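Local coordinates for protein elongation factor 1-beta (Pyrococcus horikoshii OT-3, PDB 7CSL) that probably promotes the exchange of GDP for GTP on elongation factor 1-alpha, regenerating the form that can bind aminoacyl-tRNA, at residues A39-E44 / L53-L58; K29-E34 / E72-V77; M13-D18 / N79-E84; E34-A39 / E63-D68. All blocks are in the same frame, centred on the assembly; numbering follows the deposited sequence.

Contact 1 of 4, residues A39-E44 / L53-L58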
loop_
_atom_site.group_PDB
_atom_site.type_symbol
_atom_site.label_atom_id
_atom_site.label_comp_id
_atom_site.label_asym_id
_atom_site.label_seq_id
_atom_site.Cartn_x
_atom_site.Cartn_y
_atom_site.Cartn_z
ATOM N N ALA C 39 -4.162 10.331 16.843
ATOM C CA ALA C 39 -3.149 11.391 16.767
ATOM C C ALA C 39 -3.769 12.709 16.337
ATOM O O ALA C 39 -3.424 13.723 16.886
ATOM C CB ALA C 39 -1.976 11.001 15.841
ATOM N N LYS C 40 -4.701 12.664 15.383
ATOM C CA LYS C 40 -5.365 13.840 14.857
ATOM C C LYS C 40 -6.451 13.492 13.841
ATOM O O LYS C 40 -6.502 12.395 13.285
ATOM C CB LYS C 40 -4.388 14.802 14.166
ATOM C CG LYS C 40 -3.683 14.228 12.955
ATOM C CD LYS C 40 -2.832 15.313 12.333
ATOM C CE LYS C 40 -2.245 14.825 11.028
ATOM N NZ LYS C 40 -1.297 15.844 10.531
ATOM N N VAL C 41 -7.307 14.464 13.591
ATOM C CA VAL C 41 -8.319 14.348 12.558
ATOM C C VAL C 41 -8.090 15.507 11.604
ATOM O O VAL C 41 -7.995 16.637 12.056
ATOM C CB VAL C 41 -9.740 14.418 13.148
ATOM C CG1 VAL C 41 -10.757 14.021 12.092
ATOM C CG2 VAL C 41 -9.862 13.480 14.337
ATOM N N GLU C 42 -7.991 15.215 10.312
ATOM C CA GLU C 42 -7.904 16.239 9.308
ATOM C C GLU C 42 -9.138 16.182 8.429
ATOM O O GLU C 42 -9.733 15.125 8.253
ATOM C CB GLU C 42 -6.663 16.055 8.469
ATOM C CG GLU C 42 -5.424 16.003 9.326
ATOM C CD GLU C 42 -4.196 16.380 8.568
ATOM O OE1 GLU C 42 -3.945 15.764 7.513
ATOM O OE2 GLU C 42 -3.483 17.269 9.060
ATOM N N ARG C 43 -9.488 17.331 7.861
ATOM C CA ARG C 43 -10.568 17.417 6.885
ATOM C C ARG C 43 -9.971 17.590 5.514
ATOM O O ARG C 43 -9.026 18.377 5.331
ATOM C CB ARG C 43 -11.515 18.556 7.237
ATOM C CG ARG C 43 -12.005 18.419 8.648
ATOM C CD ARG C 43 -13.262 19.205 8.907
ATOM N NE ARG C 43 -13.769 18.888 10.231
ATOM C CZ ARG C 43 -14.765 19.530 10.846
ATOM N NH1 ARG C 43 -15.399 20.543 10.266
ATOM N NH2 ARG C 43 -15.135 19.141 12.070
ATOM N N GLU C 44 -10.491 16.820 4.570
ATOM C CA GLU C 44 -10.019 16.862 3.201
ATOM C C GLU C 44 -11.212 16.977 2.247
ATOM O O GLU C 44 -12.012 15.995 2.094
ATOM C CB GLU C 44 -9.159 15.629 2.853
ATOM C CG GLU C 44 -8.226 15.874 1.669
ATOM C CD GLU C 44 -7.791 14.612 0.944
ATOM O OE1 GLU C 44 -8.051 13.499 1.426
ATOM O OE2 GLU C 44 -7.166 14.733 -0.129
ATOM N N LEU C 53 -13.357 13.150 6.472
ATOM C CA LEU C 53 -12.634 13.220 7.741
ATOM C C LEU C 53 -11.561 12.120 7.664
ATOM O O LEU C 53 -11.885 10.953 7.415
ATOM C CB LEU C 53 -13.550 12.941 8.903
ATOM C CG LEU C 53 -14.447 14.025 9.545
ATOM C CD1 LEU C 53 -15.016 15.012 8.577
ATOM C CD2 LEU C 53 -15.556 13.338 10.314
ATOM N N LYS C 54 -10.310 12.498 7.890
ATOM C CA LYS C 54 -9.177 11.563 7.936
ATOM C C LYS C 54 -8.637 11.438 9.358
ATOM O O LYS C 54 -8.056 12.352 9.900
ATOM C CB LYS C 54 -8.113 12.000 6.939
ATOM C CG LYS C 54 -8.495 11.623 5.510
ATOM C CD LYS C 54 -7.672 12.388 4.481
ATOM C CE LYS C 54 -6.193 12.046 4.483
ATOM N NZ LYS C 54 -5.362 13.018 5.251
ATOM N N PHE C 55 -8.932 10.292 9.964
ATOM C CA PHE C 55 -8.536 9.920 11.302
ATOM C C PHE C 55 -7.182 9.204 11.317
ATOM O O PHE C 55 -7.036 8.145 10.736
ATOM C CB PHE C 55 -9.595 8.990 11.906
ATOM C CG PHE C 55 -10.881 9.698 12.277
ATOM C CD1 PHE C 55 -11.779 10.087 11.305
ATOM C CD2 PHE C 55 -11.185 9.974 13.608
ATOM C CE1 PHE C 55 -12.956 10.727 11.659
ATOM C CE2 PHE C 55 -12.352 10.612 13.967
ATOM C CZ PHE C 55 -13.222 11.008 13.001
ATOM N N TYR C 56 -6.219 9.784 12.013
ATOM C CA TYR C 56 -4.891 9.195 12.204
ATOM C C TYR C 56 -4.973 8.324 13.454
ATOM O O TYR C 56 -4.690 8.769 14.571
ATOM C CB TYR C 56 -3.843 10.285 12.273
ATOM C CG TYR C 56 -3.686 10.958 10.940
ATOM C CD1 TYR C 56 -4.712 11.764 10.413
ATOM C CD2 TYR C 56 -2.558 10.759 10.170
ATOM C CE1 TYR C 56 -4.611 12.339 9.157
ATOM C CE2 TYR C 56 -2.427 11.363 8.909
ATOM C CZ TYR C 56 -3.462 12.155 8.408
ATOM O OH TYR C 56 -3.375 12.768 7.155
ATOM N N VAL C 57 -5.390 7.082 13.253
ATOM C CA VAL C 57 -5.584 6.144 14.367
ATOM C C VAL C 57 -4.233 5.535 14.756
ATOM O O VAL C 57 -3.533 5.041 13.893
ATOM C CB VAL C 57 -6.583 5.041 13.995
ATOM C CG1 VAL C 57 -6.933 4.142 15.187
ATOM C CG2 VAL C 57 -7.902 5.655 13.477
ATOM N N LEU C 58 -3.938 5.522 16.068
ATOM C CA LEU C 58 -2.767 4.901 16.639
ATOM C C LEU C 58 -3.076 3.481 17.079
ATOM O O LEU C 58 -4.109 3.190 17.728
ATOM C CB LEU C 58 -2.247 5.704 17.843
ATOM C CG LEU C 58 -2.016 7.176 17.536
ATOM C CD1 LEU C 58 -1.706 7.971 18.783
ATOM C CD2 LEU C 58 -0.918 7.288 16.465
#
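The F55 ring carries V41 on one face, with CG1 3.9 Å from the ring centroid and only 9° off the normal, and V41 CG2 near CE2. F55 also meets the ring of F74, on the helical side of the sheet. On the opposite side, one face of the Y56 ring carries the extended chain of K40, its CE 3.8 Å from the centroid, and NZ beyond it makes a cation-pi contact. E42 CG lies 3.8 Å from Y56 CE1, its carboxylate almost perpendicular to the ring. These pairs sit in a beta hairpin of strands 37-47 and 50-59, where E42 and K54 exchange two backbone bonds; K54 N to E42 O is 2.7 Å and almost straight. K40 NZ bonds E42 OE2 at 3.0 Å, meeting it from above the carboxylate plane, and K54 NZ gives a 2.8 Å bond to Y56 OH but only a long salt bridge to E42 OE1. An alanine in place of Y56 would remove the ring and hydroxyl, and would probably leave K40 and K54 less well fixed. E44 OE1 touches K54 CD, but its salt bridge is with R11.

Contact 2 of 4, residues K29-E34 / E72-V77; sequences KKVIPE and EKFEEV
K29, at the end region of helix 21-29, starts a type I turn that runs to I32; its own amine goes elsewhere, to a salt bridge with E25. The turn brings V31 round to face helix 67-75, and this valine does most of the touching. Its CG2, placed between the backbone N and the carbonyl carbon, comes in at the edge of the F74 ring and in its plane, 3.7 Å from CD1. The same methyl lies 4.0 Å from V77 CG2, just beyond the helix, and V31 CG1 is almost as near to that atom. V31 O rests 3.8 Å from K73 CB. From there the K73 chain bends at chi2 and takes its amine away from the contact. At I32 the CB points away from the helix, yet CG1, anti to the carbonyl carbon (chi1 -62°), swings back to F74 CE1 at 3.7 Å. V31 and I32 therefore meet neighbouring atoms along one ring edge. The F74 ring is buried further by L28 of helix 21-29 and by I10 and V12 of the sheet, so the contact joins the loop after the first helix to the second helix above the sheet. No hydrogen bond or salt bridge crosses between the two segments, so the fit depends on shape and apolar packing rather than on directional bonds.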
loop_
_atom_site.group_PDB
_atom_site.type_symbol
_atom_site.label_atom_id
_atom_site.label_comp_id
_atom_site.label_asym_id
_atom_site.label_seq_id
_atom_site.Cartn_x
_atom_site.Cartn_y
_atom_site.Cartn_z
ATOM N N LYS C 29 -15.166 9.834 17.193
ATOM C CA LYS C 29 -14.133 9.753 18.224
ATOM C C LYS C 29 -14.555 8.813 19.361
ATOM O O LYS C 29 -13.746 8.019 19.811
ATOM C CB LYS C 29 -13.760 11.131 18.740
ATOM C CG LYS C 29 -12.866 11.918 17.795
ATOM C CD LYS C 29 -12.821 13.394 18.171
ATOM C CE LYS C 29 -11.654 14.088 17.501
ATOM N NZ LYS C 29 -11.718 15.570 17.629
ATOM N N LYS C 30 -15.832 8.841 19.747
ATOM C CA LYS C 30 -16.332 8.033 20.869
ATOM C C LYS C 30 -16.385 6.516 20.598
ATOM O O LYS C 30 -16.545 5.762 21.539
ATOM C CB LYS C 30 -17.734 8.526 21.314
ATOM C CG LYS C 30 -17.732 9.950 21.881
ATOM C CD LYS C 30 -19.154 10.519 22.048
ATOM C CE LYS C 30 -19.923 9.780 23.135
ATOM N NZ LYS C 30 -21.001 10.591 23.791
ATOM N N VAL C 31 -16.320 6.081 19.333
ATOM C CA VAL C 31 -16.389 4.644 18.995
ATOM C C VAL C 31 -15.035 4.015 18.643
ATOM O O VAL C 31 -15.001 2.844 18.395
ATOM C CB VAL C 31 -17.395 4.316 17.851
ATOM C CG1 VAL C 31 -18.782 4.819 18.202
ATOM C CG2 VAL C 31 -16.938 4.859 16.468
ATOM N N ILE C 32 -13.940 4.781 18.591
ATOM C CA ILE C 32 -12.587 4.164 18.549
ATOM C C ILE C 32 -12.367 3.343 19.842
ATOM O O ILE C 32 -12.442 3.886 20.936
ATOM C CB ILE C 32 -11.471 5.204 18.461
ATOM C CG1 ILE C 32 -11.593 6.023 17.151
ATOM C CG2 ILE C 32 -10.103 4.528 18.517
ATOM C CD1 ILE C 32 -10.952 7.380 17.253
ATOM N N PRO C 33 -12.066 2.042 19.718
ATOM C CA PRO C 33 -11.866 1.236 20.934
ATOM C C PRO C 33 -10.691 1.675 21.811
ATOM O O PRO C 33 -9.696 2.211 21.304
ATOM C CB PRO C 33 -11.644 -0.164 20.390
ATOM C CG PRO C 33 -12.279 -0.177 19.044
ATOM C CD PRO C 33 -12.091 1.213 18.503
ATOM N N GLU C 34 -10.807 1.393 23.109
ATOM C CA GLU C 34 -9.906 1.893 24.133
ATOM C C GLU C 34 -8.422 1.636 23.858
ATOM O O GLU C 34 -7.612 2.503 24.161
ATOM C CB GLU C 34 -10.266 1.340 25.537
ATOM C CG GLU C 34 -9.493 2.004 26.689
ATOM C CD GLU C 34 -9.725 1.354 28.062
ATOM O OE1 GLU C 34 -10.843 0.850 28.312
ATOM O OE2 GLU C 34 -8.792 1.368 28.912
ATOM N N GLU C 72 -15.055 -0.411 10.703
ATOM C CA GLU C 72 -16.427 -0.943 10.894
ATOM C C GLU C 72 -17.196 -0.230 12.004
ATOM O O GLU C 72 -18.369 0.030 11.869
ATOM C CB GLU C 72 -16.415 -2.449 11.230
ATOM C CG GLU C 72 -15.616 -3.340 10.301
ATOM C CD GLU C 72 -15.669 -2.927 8.843
ATOM O OE1 GLU C 72 -16.756 -2.538 8.372
ATOM O OE2 GLU C 72 -14.625 -3.010 8.149
ATOM N N LYS C 73 -16.539 0.096 13.099
ATOM C CA LYS C 73 -17.204 0.863 14.143
ATOM C C LYS C 73 -17.658 2.204 13.608
ATOM O O LYS C 73 -18.812 2.568 13.780
ATOM C CB LYS C 73 -16.344 0.977 15.410
ATOM C CG LYS C 73 -16.131 -0.383 16.074
ATOM C CD LYS C 73 -17.417 -0.957 16.696
ATOM C CE LYS C 73 -17.208 -2.370 17.238
ATOM N NZ LYS C 73 -18.494 -2.922 17.738
ATOM N N PHE C 74 -16.791 2.856 12.851
ATOM C CA PHE C 74 -17.109 4.075 12.101
ATOM C C PHE C 74 -18.275 3.953 11.089
ATOM O O PHE C 74 -19.108 4.864 11.003
ATOM C CB PHE C 74 -15.878 4.519 11.304
ATOM C CG PHE C 74 -14.773 5.139 12.090
ATOM C CD1 PHE C 74 -14.768 5.224 13.466
ATOM C CD2 PHE C 74 -13.662 5.641 11.388
ATOM C CE1 PHE C 74 -13.711 5.794 14.130
ATOM C CE2 PHE C 74 -12.595 6.207 12.060
ATOM C CZ PHE C 74 -12.622 6.272 13.441
ATOM N N GLU C 75 -18.355 2.851 10.350
ATOM C CA GLU C 75 -19.441 2.653 9.394
ATOM C C GLU C 75 -20.838 2.495 10.053
ATOM O O GLU C 75 -21.869 2.632 9.387
ATOM C CB GLU C 75 -19.113 1.507 8.424
ATOM C CG GLU C 75 -18.037 1.875 7.365
ATOM C CD GLU C 75 -17.871 0.843 6.237
ATOM O OE1 GLU C 75 -18.433 -0.257 6.366
ATOM O OE2 GLU C 75 -17.197 1.126 5.200
ATOM N N GLU C 76 -20.881 2.221 11.354
ATOM C CA GLU C 76 -22.137 2.135 12.077
ATOM C C GLU C 76 -22.648 3.525 12.482
ATOM O O GLU C 76 -23.838 3.676 12.761
ATOM C CB GLU C 76 -21.991 1.227 13.312
ATOM C CG GLU C 76 -21.822 -0.259 12.962
ATOM C CD GLU C 76 -21.132 -1.112 14.040
ATOM O OE1 GLU C 76 -20.804 -0.601 15.137
ATOM O OE2 GLU C 76 -20.904 -2.320 13.783
ATOM N N VAL C 77 -21.771 4.535 12.514
ATOM C CA VAL C 77 -22.166 5.867 13.001
ATOM C C VAL C 77 -23.036 6.608 11.983
ATOM O O VAL C 77 -22.838 6.479 10.758
ATOM C CB VAL C 77 -20.947 6.716 13.415
ATOM C CG1 VAL C 77 -21.338 8.130 13.824
ATOM C CG2 VAL C 77 -20.206 6.051 14.557
#

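Contact 3 of 4, residues M13-D18 / N79-E84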
loop_
_atom_site.group_PDB
_atom_site.type_symbol
_atom_site.label_atom_id
_atom_site.label_comp_id
_atom_site.label_asym_id
_atom_site.label_seq_id
_atom_site.Cartn_x
_atom_site.Cartn_y
_atom_site.Cartn_z
ATOM N N MET C 13 -16.055 9.137 4.732
ATOM C CA MET C 13 -16.910 9.897 3.844
ATOM C C MET C 13 -18.289 10.096 4.474
ATOM O O MET C 13 -18.841 9.152 5.077
ATOM C CB MET C 13 -17.055 9.205 2.472
ATOM C CG MET C 13 -15.803 9.229 1.631
ATOM S SD MET C 13 -15.376 10.905 1.045
ATOM C CE MET C 13 -16.579 11.091 -0.275
ATOM N N PRO C 14 -18.836 11.323 4.363
ATOM C CA PRO C 14 -20.128 11.626 4.925
ATOM C C PRO C 14 -21.249 11.175 3.964
ATOM O O PRO C 14 -20.993 11.041 2.784
ATOM C CB PRO C 14 -20.097 13.137 5.028
ATOM C CG PRO C 14 -19.285 13.559 3.864
ATOM C CD PRO C 14 -18.218 12.521 3.749
ATOM N N THR C 15 -22.464 10.935 4.474
ATOM C CA THR C 15 -23.616 10.542 3.612
ATOM C C THR C 15 -24.070 11.649 2.666
ATOM O O THR C 15 -24.630 11.357 1.596
ATOM C CB THR C 15 -24.855 10.110 4.428
ATOM O OG1 THR C 15 -25.105 11.095 5.427
ATOM C CG2 THR C 15 -24.642 8.774 5.053
ATOM N N ASP C 16 -23.771 12.892 3.027
ATOM C CA ASP C 16 -24.233 14.037 2.309
ATOM C C ASP C 16 -23.347 15.295 2.515
ATOM O O ASP C 16 -22.775 15.490 3.597
ATOM C CB ASP C 16 -25.624 14.319 2.869
ATOM C CG ASP C 16 -26.386 15.250 2.035
ATOM O OD1 ASP C 16 -26.705 14.858 0.889
ATOM O OD2 ASP C 16 -26.652 16.366 2.527
ATOM N N PRO C 17 -23.272 16.181 1.500
ATOM C CA PRO C 17 -22.521 17.429 1.679
ATOM C C PRO C 17 -22.956 18.325 2.849
ATOM O O PRO C 17 -22.145 19.136 3.296
ATOM C CB PRO C 17 -22.759 18.189 0.386
ATOM C CG PRO C 17 -23.201 17.207 -0.606
ATOM C CD PRO C 17 -23.673 15.973 0.103
ATOM N N ASP C 18 -24.210 18.199 3.308
ATOM C CA ASP C 18 -24.758 18.984 4.435
ATOM C C ASP C 18 -24.642 18.300 5.814
ATOM O O ASP C 18 -25.196 18.797 6.779
ATOM C CB ASP C 18 -26.243 19.350 4.180
ATOM C CG ASP C 18 -26.438 20.363 3.038
ATOM O OD1 ASP C 18 -25.450 20.908 2.503
ATOM O OD2 ASP C 18 -27.609 20.614 2.668
ATOM N N ASN C 79 -24.702 9.168 9.563
ATOM C CA ASN C 79 -24.142 10.069 8.534
ATOM C C ASN C 79 -22.773 9.683 7.933
ATOM O O ASN C 79 -22.118 10.495 7.295
ATOM C CB ASN C 79 -24.119 11.516 9.016
ATOM C CG ASN C 79 -25.499 12.060 9.303
ATOM O OD1 ASN C 79 -26.513 11.423 9.014
ATOM N ND2 ASN C 79 -25.542 13.265 9.842
ATOM N N VAL C 80 -22.373 8.440 8.127
ATOM C CA VAL C 80 -21.208 7.895 7.517
ATOM C C VAL C 80 -21.599 7.073 6.320
ATOM O O VAL C 80 -22.247 6.050 6.470
ATOM C CB VAL C 80 -20.459 6.981 8.477
ATOM C CG1 VAL C 80 -19.286 6.300 7.786
ATOM C CG2 VAL C 80 -20.000 7.771 9.720
ATOM N N GLU C 81 -21.089 7.459 5.145
ATOM C CA GLU C 81 -21.218 6.664 3.923
ATOM C C GLU C 81 -20.249 5.475 3.819
ATOM O O GLU C 81 -20.628 4.372 3.409
ATOM C CB GLU C 81 -21.005 7.599 2.704
ATOM C CG GLU C 81 -21.210 6.922 1.365
ATOM C CD GLU C 81 -22.669 6.605 1.071
ATOM O OE1 GLU C 81 -23.510 6.948 1.889
ATOM O OE2 GLU C 81 -22.976 6.034 0.007
ATOM N N SER C 82 -18.985 5.724 4.133
ATOM C CA SER C 82 -17.935 4.730 4.052
ATOM C C SER C 82 -16.788 5.103 5.004
ATOM O O SER C 82 -16.568 6.307 5.275
ATOM C CB SER C 82 -17.384 4.663 2.637
ATOM O OG SER C 82 -16.865 5.928 2.233
ATOM N N ALA C 83 -16.047 4.097 5.457
ATOM C CA ALA C 83 -14.740 4.293 6.138
ATOM C C ALA C 83 -13.734 3.267 5.627
ATOM O O ALA C 83 -13.989 2.066 5.640
ATOM C CB ALA C 83 -14.873 4.257 7.665
ATOM N N GLU C 84 -12.624 3.769 5.084
ATOM C CA GLU C 84 -11.653 2.944 4.393
ATOM C C GLU C 84 -10.250 3.320 4.902
ATOM O O GLU C 84 -9.992 4.490 5.183
ATOM C CB GLU C 84 -11.774 3.141 2.878
ATOM C CG GLU C 84 -13.071 2.650 2.262
ATOM C CD GLU C 84 -13.259 1.154 2.372
ATOM O OE1 GLU C 84 -12.253 0.426 2.508
ATOM O OE2 GLU C 84 -14.417 0.709 2.293
HETATM O O HOH W 1 -25.438 8.798 1.045
#
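A classic beta bulge joins the end of strand 6-14 to the start of strand 80-90: E81 and S82 both face M13, and the register slips by one before P14 pairs with V80. M13 grips the bulge at both ends of its backbone. Its N gives a 2.9 Å bond to S82 O, in the carbonyl plane, and its O takes the E81 N at 2.8 Å, a more bent bond (144°) with the donor above the carbonyl plane. The M13 side chain, bent at chi2 and chi3, passes S82 with CB 3.3 Å from OG; that hydroxyl is bonded to an acidic side chain of the other protein in the assembly. T15 makes the third backbone bond, from N to N79 O at 2.9 Å, again from above the carbonyl plane. Its CG2, anti to the carbonyl carbon, lies 3.6 Å from N79 C and nearly as close to V80 C, while OG1 sits over N79 CA. A glycine at T15 would strip CG2 and OG1 from the N79-V80 backbone and would probably loosen the packing there. E81 lays CB 3.4 Å from P14 O, then bends at chi2 to bring its carboxylate alongside T15. One water bridges the two segments, donating to T15 O at 2.7 Å and to E81 OE1 at 2.8 Å.

Contact 4 of 4, residues E34-A39 / E63-D68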
loop_
_atom_site.group_PDB
_atom_site.type_symbol
_atom_site.label_atom_id
_atom_site.label_comp_id
_atom_site.label_asym_id
_atom_site.label_seq_id
_atom_site.Cartn_x
_atom_site.Cartn_y
_atom_site.Cartn_z
ATOM N N GLU C 34 -10.807 1.393 23.109
ATOM C CA GLU C 34 -9.906 1.893 24.133
ATOM C C GLU C 34 -8.422 1.636 23.858
ATOM O O GLU C 34 -7.612 2.503 24.161
ATOM C CB GLU C 34 -10.266 1.340 25.537
ATOM C CG GLU C 34 -9.493 2.004 26.689
ATOM C CD GLU C 34 -9.725 1.354 28.062
ATOM O OE1 GLU C 34 -10.843 0.850 28.312
ATOM O OE2 GLU C 34 -8.792 1.368 28.912
ATOM N N LYS C 35 -8.066 0.467 23.336
ATOM C CA LYS C 35 -6.654 0.161 23.072
ATOM C C LYS C 35 -6.098 0.883 21.829
ATOM O O LYS C 35 -4.897 0.816 21.628
ATOM C CB LYS C 35 -6.349 -1.342 22.960
ATOM C CG LYS C 35 -6.904 -2.081 21.751
ATOM C CD LYS C 35 -6.507 -3.562 21.842
ATOM C CE LYS C 35 -6.738 -4.345 20.557
ATOM N NZ LYS C 35 -8.129 -4.162 20.069
ATOM N N TYR C 36 -6.937 1.568 21.041
ATOM C CA TYR C 36 -6.431 2.455 19.959
ATOM C C TYR C 36 -6.358 3.879 20.485
ATOM O O TYR C 36 -6.988 4.208 21.474
ATOM C CB TYR C 36 -7.310 2.353 18.725
ATOM C CG TYR C 36 -7.452 0.962 18.204
ATOM C CD1 TYR C 36 -6.535 0.429 17.318
ATOM C CD2 TYR C 36 -8.502 0.157 18.598
ATOM C CE1 TYR C 36 -6.679 -0.860 16.853
ATOM C CE2 TYR C 36 -8.649 -1.132 18.138
ATOM C CZ TYR C 36 -7.732 -1.635 17.273
ATOM O OH TYR C 36 -7.851 -2.895 16.786
ATOM N N GLY C 37 -5.559 4.708 19.847
ATOM C CA GLY C 37 -5.498 6.099 20.174
ATOM C C GLY C 37 -5.745 6.879 18.942
ATOM O O GLY C 37 -5.991 6.315 17.899
ATOM N N LEU C 38 -5.634 8.192 19.046
ATOM C CA LEU C 38 -5.925 9.073 17.931
ATOM C C LEU C 38 -4.929 10.206 17.920
ATOM O O LEU C 38 -4.848 10.952 18.881
ATOM C CB LEU C 38 -7.346 9.636 18.084
ATOM C CG LEU C 38 -7.842 10.551 16.983
ATOM C CD1 LEU C 38 -7.975 9.823 15.654
ATOM C CD2 LEU C 38 -9.196 11.111 17.348
ATOM N N ALA C 39 -4.162 10.331 16.843
ATOM C CA ALA C 39 -3.149 11.391 16.767
ATOM C C ALA C 39 -3.769 12.709 16.337
ATOM O O ALA C 39 -3.424 13.723 16.886
ATOM C CB ALA C 39 -1.976 11.001 15.841
ATOM N N GLU C 63 -0.877 -9.013 16.070
ATOM C CA GLU C 63 -2.191 -9.701 16.025
ATOM C C GLU C 63 -3.098 -9.103 17.094
ATOM O O GLU C 63 -2.628 -8.697 18.155
ATOM C CB GLU C 63 -2.049 -11.224 16.283
ATOM C CG GLU C 63 -3.352 -12.019 16.117
ATOM C CD GLU C 63 -3.161 -13.513 15.807
ATOM O OE1 GLU C 63 -2.012 -13.990 15.699
ATOM O OE2 GLU C 63 -4.178 -14.232 15.665
ATOM N N GLY C 64 -4.390 -9.057 16.815
ATOM C CA GLY C 64 -5.351 -8.425 17.706
ATOM C C GLY C 64 -5.635 -6.964 17.368
ATOM O O GLY C 64 -6.661 -6.440 17.769
ATOM N N TYR C 65 -4.735 -6.303 16.646
ATOM C CA TYR C 65 -4.979 -4.927 16.185
ATOM C C TYR C 65 -5.311 -4.900 14.694
ATOM O O TYR C 65 -4.703 -5.600 13.876
ATOM C CB TYR C 65 -3.800 -4.025 16.468
ATOM C CG TYR C 65 -3.553 -3.699 17.929
ATOM C CD1 TYR C 65 -3.082 -4.686 18.832
ATOM C CD2 TYR C 65 -3.716 -2.403 18.403
ATOM C CE1 TYR C 65 -2.790 -4.368 20.150
ATOM C CE2 TYR C 65 -3.455 -2.089 19.738
ATOM C CZ TYR C 65 -2.990 -3.070 20.607
ATOM O OH TYR C 65 -2.748 -2.735 21.920
ATOM N N SER C 66 -6.305 -4.097 14.384
ATOM C CA SER C 66 -6.840 -3.991 13.060
ATOM C C SER C 66 -7.454 -2.611 12.932
ATOM O O SER C 66 -8.375 -2.246 13.674
ATOM C CB SER C 66 -7.887 -5.075 12.844
ATOM O OG SER C 66 -8.676 -4.800 11.730
ATOM N N PHE C 67 -6.943 -1.822 11.999
ATOM C CA PHE C 67 -7.624 -0.570 11.641
ATOM C C PHE C 67 -8.921 -0.871 10.866
ATOM O O PHE C 67 -9.840 -0.081 10.915
ATOM C CB PHE C 67 -6.679 0.375 10.870
ATOM C CG PHE C 67 -5.459 0.725 11.642
ATOM C CD1 PHE C 67 -5.558 1.437 12.845
ATOM C CD2 PHE C 67 -4.219 0.270 11.244
ATOM C CE1 PHE C 67 -4.439 1.724 13.589
ATOM C CE2 PHE C 67 -3.100 0.564 11.985
ATOM C CZ PHE C 67 -3.211 1.293 13.175
ATOM N N ASP C 68 -9.033 -2.044 10.238
ATOM C CA ASP C 68 -10.264 -2.430 9.560
ATOM C C ASP C 68 -11.445 -2.546 10.530
ATOM O O ASP C 68 -12.564 -2.248 10.152
ATOM C CB ASP C 68 -10.107 -3.776 8.804
ATOM C CG ASP C 68 -9.555 -3.611 7.372
ATOM O OD1 ASP C 68 -9.009 -2.552 7.026
ATOM O OD2 ASP C 68 -9.668 -4.561 6.591
HETATM O O HOH W 2 -2.195 -0.093 22.578
#
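Y36 is the tight half of this contact, K35 the loose one. The Y36 ring is buried, and the ring of Y65 turns an edge toward its face in an offset edge-to-face pair, centroids 5.5 Å apart and planes at 76°. The two side chains run antiparallel past one another, which brings Y36 CE1 to 3.7 Å from Y65 CD2. Beyond that meeting point Y36 OH reaches the backbone: it accepts a hydrogen bond from S66 N at 3.1 Å, nearly straight at 163°. The ring of F67 adds a looser touch near Y36 CD1, and V57 of strand 50-59 packs against Y36 and F67. S66 stands at the N-cap of helix 67-75, its OG bonded to the backbone N of E69, so its N-H bond to Y36 OH holds the chain where it enters the helix and ties that start to the residue just ahead of strand 37-47. Toward solvent the packing thins. K35 is exposed, its CG in the crowded position between backbone N and carbonyl carbon, and its outer end meets that of Y65. K35 CE stands over the centre of the Y65 ring, 3.8 Å from the centroid, and K35 NZ, after a bend at chi4, makes a longer cation-pi contact at 5.0 Å. K35 CE also lies 3.5 Å from G64 O; G64, in an exposed loop, has backbone angles at which a CB would clash with the preceding carbonyl O. At the far end of the Y65 ring a water donates to K35 O and lies 2.8 Å from Y65 OH.

From the N terminus, strand 6-14 ends at 13-18, whose partner 79-84 comes only near the close of the fold, so contact 3 encloses the other three. Helix 21-29 leads to 29-34, which contact 2 pairs with 72-77; next, 34-39 pairs with 63-68 in contact 4, and 39-44 turns back on 53-58 in contact 1, the innermost. None cross. The arrangement is a ferredoxin-like beta-alpha-beta-beta-alpha-beta fold: contacts 1 and 3 join the outer strand pairs at the two edges of one four-stranded antiparallel sheet, while contacts 2 and 4 bind the end and the start of helix 67-75. E75 OE2 to A83 N links contacts 2 and 3; contacts 4 and 1 share A39.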